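Local coordinates for protein spydx (Streptococcus pyogenes, PDB 2J43) that binds host lung glycogen through its paired family 41 carbohydrate-binding modules, part of a cell-wall pullulanase that probably hydrolyses alpha-1,6-glucosidic linkages, at residues Leu5-Lys10 with Val95-Asn100; Val67-Asn72 with Lys81-Ser86. All coordinates share one frame; numbering follows the deposited sequence.

Contact 1. Residues Leu5-Lys10 with Val95-Asn100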
loop_
_atom_site.group_PDB
_atom_site.type_symbol
_atom_site.label_atom_id
_atom_site.label_comp_id
_atom_site.label_asym_id
_atom_site.label_seq_id
_atom_site.Cartn_x
_atom_site.Cartn_y
_atom_site.Cartn_z
ATOM N N LEU A 5 9.765 1.872 -10.580
ATOM C CA LEU A 5 8.707 2.264 -9.676
ATOM C C LEU A 5 7.421 2.424 -10.475
ATOM O O LEU A 5 7.318 3.313 -11.322
ATOM C CB LEU A 5 9.047 3.593 -8.995
ATOM C CG LEU A 5 8.037 4.138 -7.968
ATOM C CD1 LEU A 5 7.914 3.206 -6.759
ATOM C CD2 LEU A 5 8.376 5.526 -7.513
ATOM N N ARG A 6 6.441 1.568 -10.230
ATOM C CA ARG A 6 5.127 1.728 -10.878
ATOM C C ARG A 6 4.309 2.735 -10.128
ATOM O O ARG A 6 3.937 2.494 -8.980
ATOM C CB ARG A 6 4.401 0.387 -10.959
ATOM C CG ARG A 6 2.975 0.467 -11.448
ATOM C CD ARG A 6 2.400 -0.809 -12.066
ATOM N NE ARG A 6 3.173 -1.195 -13.240
ATOM C CZ ARG A 6 2.979 -2.327 -13.888
ATOM N NH1 ARG A 6 2.021 -3.136 -13.483
ATOM N NH2 ARG A 6 3.693 -2.614 -14.971
HETATM N N MSE A 7 4.104 3.879 -10.773
HETATM C CA MSE A 7 3.403 4.996 -10.193
HETATM C C MSE A 7 1.949 5.000 -10.633
HETATM O O MSE A 7 1.656 5.110 -11.790
HETATM C CB MSE A 7 4.085 6.305 -10.562
HETATM C CG MSE A 7 5.510 6.349 -10.109
HETATM SE SE MSE A 7 6.223 8.180 -10.218
HETATM C CE MSE A 7 5.085 9.042 -8.976
ATOM N N HIS A 8 1.072 4.849 -9.660
ATOM C CA HIS A 8 -0.359 4.909 -9.855
ATOM C C HIS A 8 -0.885 6.290 -9.503
ATOM O O HIS A 8 -0.712 6.778 -8.367
ATOM C CB HIS A 8 -1.050 3.897 -8.954
ATOM C CG HIS A 8 -0.821 2.483 -9.334
ATOM N ND1 HIS A 8 0.086 1.655 -8.704
ATOM C CD2 HIS A 8 -1.471 1.706 -10.244
ATOM C CE1 HIS A 8 0.002 0.449 -9.241
ATOM N NE2 HIS A 8 -0.919 0.466 -10.182
ATOM N N PHE A 9 -1.540 6.950 -10.457
ATOM C CA PHE A 9 -2.139 8.238 -10.194
ATOM C C PHE A 9 -3.680 8.073 -10.189
ATOM O O PHE A 9 -4.253 7.523 -11.140
ATOM C CB PHE A 9 -1.731 9.257 -11.265
ATOM C CG PHE A 9 -0.270 9.537 -11.287
ATOM C CD1 PHE A 9 0.241 10.490 -10.443
ATOM C CD2 PHE A 9 0.566 8.843 -12.115
ATOM C CE1 PHE A 9 1.610 10.762 -10.423
ATOM C CE2 PHE A 9 1.953 9.136 -12.091
ATOM C CZ PHE A 9 2.414 10.071 -11.243
ATOM N N LYS A 10 -4.322 8.583 -9.159
ATOM C CA LYS A 10 -5.791 8.560 -9.054
ATOM C C LYS A 10 -6.461 9.487 -10.072
ATOM O O LYS A 10 -7.415 9.098 -10.806
ATOM C CB LYS A 10 -6.226 9.023 -7.687
ATOM C CG LYS A 10 -7.766 8.883 -7.420
ATOM C CD LYS A 10 -8.078 7.469 -6.918
ATOM C CE LYS A 10 -9.305 6.829 -7.591
ATOM N NZ LYS A 10 -9.301 5.339 -7.608
ATOM N N VAL A 95 3.763 2.457 -6.047
ATOM C CA VAL A 95 3.231 3.488 -5.146
ATOM C C VAL A 95 1.922 3.973 -5.714
ATOM O O VAL A 95 1.727 3.997 -6.946
ATOM C CB VAL A 95 4.267 4.621 -5.033
ATOM C CG1 VAL A 95 4.463 5.281 -6.418
ATOM C CG2 VAL A 95 3.931 5.597 -4.021
ATOM N N TRP A 96 1.069 4.455 -4.838
ATOM C CA TRP A 96 -0.230 4.989 -5.182
ATOM C C TRP A 96 -0.303 6.427 -4.746
ATOM O O TRP A 96 -0.108 6.746 -3.564
ATOM C CB TRP A 96 -1.355 4.180 -4.532
ATOM C CG TRP A 96 -1.529 2.827 -5.176
ATOM C CD1 TRP A 96 -2.520 2.486 -6.050
ATOM C CD2 TRP A 96 -0.740 1.637 -4.989
ATOM N NE1 TRP A 96 -2.401 1.182 -6.424
ATOM C CE2 TRP A 96 -1.310 0.627 -5.806
ATOM C CE3 TRP A 96 0.402 1.309 -4.222
ATOM C CZ2 TRP A 96 -0.782 -0.656 -5.893
ATOM C CZ3 TRP A 96 0.908 0.016 -4.296
ATOM C CH2 TRP A 96 0.310 -0.956 -5.114
ATOM N N ILE A 97 -0.609 7.285 -5.711
ATOM C CA ILE A 97 -0.662 8.724 -5.501
ATOM C C ILE A 97 -2.093 9.158 -5.626
ATOM O O ILE A 97 -2.704 9.049 -6.689
ATOM C CB ILE A 97 0.248 9.469 -6.483
ATOM C CG1 ILE A 97 1.692 9.023 -6.249
ATOM C CG2 ILE A 97 0.141 10.978 -6.313
ATOM C CD1 ILE A 97 2.484 8.922 -7.457
ATOM N N ASP A 98 -2.627 9.642 -4.518
ATOM C CA ASP A 98 -4.033 10.005 -4.537
ATOM C C ASP A 98 -4.278 11.386 -5.145
ATOM O O ASP A 98 -3.370 12.048 -5.628
ATOM C CB ASP A 98 -4.669 9.794 -3.146
ATOM C CG ASP A 98 -4.146 10.751 -2.076
ATOM O OD1 ASP A 98 -3.722 11.894 -2.386
ATOM O OD2 ASP A 98 -4.172 10.392 -0.883
ATOM N N GLU A 99 -5.532 11.816 -5.144
ATOM C CA GLU A 99 -5.891 13.061 -5.813
ATOM C C GLU A 99 -5.307 14.323 -5.175
ATOM O O GLU A 99 -5.284 15.372 -5.804
ATOM C CB GLU A 99 -7.418 13.188 -5.904
ATOM C CG GLU A 99 -8.083 13.514 -4.586
ATOM C CD GLU A 99 -8.461 12.311 -3.750
ATOM O OE1 GLU A 99 -8.014 11.162 -4.009
ATOM O OE2 GLU A 99 -9.222 12.536 -2.781
ATOM N N ASN A 100 -4.844 14.208 -3.934
ATOM C CA ASN A 100 -4.104 15.288 -3.272
ATOM C C ASN A 100 -2.577 15.075 -3.277
ATOM O O ASN A 100 -1.840 15.724 -2.499
ATOM C CB ASN A 100 -4.558 15.424 -1.831
ATOM C CG ASN A 100 -6.047 15.682 -1.687
ATOM O OD1 ASN A 100 -6.701 15.060 -0.866
ATOM N ND2 ASN A 100 -6.574 16.585 -2.486
#
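His8 and Trp96 take nearly the same first torsion, chi1 -70° and -72°, which sets each CG anti to its carbonyl carbon and beside the backbone N. The two rings lie side by side: the imidazole forms an offset stack on the five-membered ring of the indole, planes 8° apart, with His8 ND1 3.4 Å from Trp96 CE2. His8 CB extends the overlap as a CH-pi contact over an indole face, and His8 ND1 also makes a weak hydrogen bond, in the plane of its ring, to Val95 O. Beneath the rings, strands 4-9 and 94-97 run parallel, the one parallel pairing in the mixed sheet of this beta-sandwich module. Val95 N hydrogen-bonds to Arg6 O at 2.9 Å, His8 N to Val95 O, and Ile97 N to His8 O at 2.7 Å, so His8 uses both its backbone groups here. A hydrogen bond from Lys10 N to Ile97 O, at 3.0 Å, continues the pattern just past the strand. The other face is apolar, as suits an interior: Val95 CG1 lies 4.0 Å from both Leu5 CD1 and selenomethionine Met7 CG. At the partly exposed end Lys10 NZ turns away to a hydrogen bond with Tyr51 O.

Contact 2. Residues Val67-Asn72 with Lys81-Ser86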
loop_
_atom_site.group_PDB
_atom_site.type_symbol
_atom_site.label_atom_id
_atom_site.label_comp_id
_atom_site.label_asym_id
_atom_site.label_seq_id
_atom_site.Cartn_x
_atom_site.Cartn_y
_atom_site.Cartn_z
ATOM N N VAL A 67 12.498 9.355 -4.630
ATOM C CA VAL A 67 12.164 9.783 -5.966
ATOM C C VAL A 67 11.341 11.035 -5.852
ATOM O O VAL A 67 10.417 11.112 -5.056
ATOM C CB VAL A 67 11.337 8.703 -6.658
ATOM C CG1 VAL A 67 10.724 9.168 -7.935
ATOM C CG2 VAL A 67 12.260 7.451 -6.893
ATOM N N SER A 68 11.659 12.004 -6.670
ATOM C CA SER A 68 10.877 13.187 -6.733
ATOM C C SER A 68 10.272 13.295 -8.127
ATOM O O SER A 68 10.800 12.803 -9.118
ATOM C CB SER A 68 11.717 14.428 -6.419
ATOM O OG SER A 68 12.224 14.360 -5.071
ATOM N N TYR A 69 9.169 14.019 -8.194
ATOM C CA TYR A 69 8.437 14.118 -9.436
ATOM C C TYR A 69 7.484 15.306 -9.424
ATOM O O TYR A 69 7.106 15.890 -8.372
ATOM C CB TYR A 69 7.627 12.827 -9.755
ATOM C CG TYR A 69 6.390 12.736 -8.916
ATOM C CD1 TYR A 69 5.153 13.205 -9.384
ATOM C CD2 TYR A 69 6.465 12.226 -7.622
ATOM C CE1 TYR A 69 4.048 13.162 -8.526
ATOM C CE2 TYR A 69 5.313 12.151 -6.796
ATOM C CZ TYR A 69 4.149 12.629 -7.267
ATOM O OH TYR A 69 3.041 12.607 -6.431
ATOM N N LEU A 70 7.053 15.649 -10.624
ATOM C CA LEU A 70 5.948 16.567 -10.817
ATOM C C LEU A 70 5.277 16.213 -12.128
ATOM O O LEU A 70 5.864 15.522 -12.943
ATOM C CB LEU A 70 6.401 18.026 -10.794
ATOM C CG LEU A 70 7.369 18.437 -11.894
ATOM C CD1 LEU A 70 6.566 18.837 -13.131
ATOM C CD2 LEU A 70 8.296 19.585 -11.495
ATOM N N ILE A 71 4.068 16.731 -12.312
ATOM C CA ILE A 71 3.331 16.599 -13.580
ATOM C C ILE A 71 3.336 17.974 -14.195
ATOM O O ILE A 71 2.902 18.962 -13.556
ATOM C CB ILE A 71 1.864 16.066 -13.382
ATOM C CG1 ILE A 71 1.903 14.650 -12.821
ATOM C CG2 ILE A 71 1.080 16.078 -14.721
ATOM C CD1 ILE A 71 0.573 14.065 -12.521
ATOM N N ASN A 72 3.794 18.068 -15.429
ATOM C CA ASN A 72 3.835 19.327 -16.161
ATOM C C ASN A 72 2.999 19.225 -17.411
ATOM O O ASN A 72 2.386 18.194 -17.656
ATOM C CB ASN A 72 5.278 19.791 -16.478
ATOM C CG ASN A 72 6.044 18.910 -17.507
ATOM O OD1 ASN A 72 5.439 18.143 -18.223
ATOM N ND2 ASN A 72 7.367 19.151 -17.678
ATOM N N LYS A 81 2.662 20.774 -8.448
ATOM C CA LYS A 81 3.760 21.178 -7.541
ATOM C C LYS A 81 4.759 20.039 -7.424
ATOM O O LYS A 81 4.486 18.880 -7.751
ATOM C CB LYS A 81 3.316 21.612 -6.149
ATOM C CG LYS A 81 2.196 22.630 -6.113
ATOM C CD LYS A 81 1.749 22.895 -4.641
ATOM C CE LYS A 81 0.577 23.898 -4.559
ATOM N NZ LYS A 81 0.251 24.258 -3.138
ATOM N N ASP A 82 5.959 20.366 -6.964
ATOM C CA ASP A 82 6.943 19.326 -6.740
ATOM C C ASP A 82 6.494 18.377 -5.633
ATOM O O ASP A 82 5.960 18.837 -4.616
ATOM C CB ASP A 82 8.261 19.949 -6.262
ATOM C CG ASP A 82 8.950 20.789 -7.267
ATOM O OD1 ASP A 82 8.531 21.008 -8.417
ATOM O OD2 ASP A 82 10.094 21.290 -6.909
ATOM N N GLN A 83 6.785 17.092 -5.812
ATOM C CA GLN A 83 6.406 16.035 -4.891
ATOM C C GLN A 83 7.550 15.082 -4.662
ATOM O O GLN A 83 8.464 15.018 -5.484
ATOM C CB GLN A 83 5.161 15.304 -5.438
ATOM C CG GLN A 83 4.020 16.158 -5.772
ATOM C CD GLN A 83 3.287 16.818 -4.599
ATOM O OE1 GLN A 83 3.414 16.380 -3.455
ATOM N NE2 GLN A 83 2.510 17.883 -4.906
ATOM N N HIS A 84 7.532 14.393 -3.519
ATOM C CA HIS A 84 8.633 13.549 -3.080
ATOM C C HIS A 84 8.152 12.243 -2.453
ATOM O O HIS A 84 7.267 12.260 -1.599
ATOM C CB HIS A 84 9.514 14.316 -2.077
ATOM C CG HIS A 84 9.905 15.675 -2.550
ATOM N ND1 HIS A 84 9.171 16.799 -2.246
ATOM C CD2 HIS A 84 10.855 16.077 -3.433
ATOM C CE1 HIS A 84 9.736 17.846 -2.826
ATOM N NE2 HIS A 84 10.727 17.431 -3.585
ATOM N N ILE A 85 8.769 11.136 -2.848
ATOM C CA ILE A 85 8.394 9.820 -2.388
ATOM C C ILE A 85 9.620 9.197 -1.725
ATOM O O ILE A 85 10.672 9.105 -2.326
ATOM C CB ILE A 85 7.984 8.936 -3.538
ATOM C CG1 ILE A 85 6.780 9.472 -4.304
ATOM C CG2 ILE A 85 7.709 7.479 -3.076
ATOM C CD1 ILE A 85 6.643 8.770 -5.589
ATOM N N SER A 86 9.457 8.788 -0.474
ATOM C CA SER A 86 10.435 7.958 0.224
ATOM C C SER A 86 10.234 6.512 -0.173
ATOM O O SER A 86 9.123 5.970 -0.052
ATOM C CB SER A 86 10.194 8.063 1.725
ATOM O OG SER A 86 10.632 9.325 2.183
#
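Tyr69 lays one face of its phenol ring against the CB of Gln83, a tightly packed part of this antiparallel pairing. The methylene sits 3.7 Å from the ring centroid in a CH-pi contact, displaced toward the rim, with Gln83 CB 3.4 Å from Tyr69 CZ. Tyr69 has CG between its backbone N and carbonyl carbon, chi1 76°, and the far end of the ring comes nearer the neighbouring strand. Ile85 crosses the tyrosine at about a right angle, its CD1 3.8 Å from Tyr69 CE2. A flat ring and a branched aliphatic chain suit this inner face, where Tyr69 and Ile85 pack on Met7 of strand 4-9; the aliphatic part of Gln83 adds to it while the amide leads away, NE2 hydrogen-bonding to Ser80 O.

Strands 66-73 and 83-86 form a beta hairpin. Val67 and Ile85 are a hydrogen-bonded pair, joined by Val67 N to Ile85 O at 3.0 Å and Ile85 N to Val67 O at 2.8 Å. Tyr69 and Gln83 repeat the arrangement, although Tyr69 N approaches Gln83 O from 35° above the carbonyl plane. Between them, at the non-hydrogen-bonded pair Ser68-His84, Ser68 CA comes 3.3 Å from Gln83 O in a CA-H...O contact.

The looser side is that of Asp82 and His84, both exposed, as suits polar residues on an edge strand. Beside them Ser68 and Leu70 are buried against Trp26 and Trp24, and Leu70 CD2 lies 3.4 Å from Asp82 OD1, an oxygen hydrogen-bonded to Asn78 ND2. Cohesion across the hairpin therefore probably comes from four backbone hydrogen bonds and one tyrosine-centred apolar cluster, with the Asp82 carboxylate adding no direct hydrogen bond between the strands.

Contacts 1 and 2 belong to the same module but to different sheets, strands 4-9 and 94-97 in one and strands 66-73 and 83-86 in the other. Contact 1 is the more buried and pairs inner strands in parallel; contact 2 is partly buried and closes an antiparallel hairpin at its sheet's edge. Their apolar faces meet in the sandwich core, where Phe9 CE1 lies 3.9 Å from Tyr69 CE1. Chemistry diverges on the faces turned from this core: contact 1 has a buried aromatic stack there, contact 2 has exposed Asp82 and His84 beside buried Ser68 and Leu70. Strand 94-97 follows strand 83-86, so the chain passes directly between the sheets.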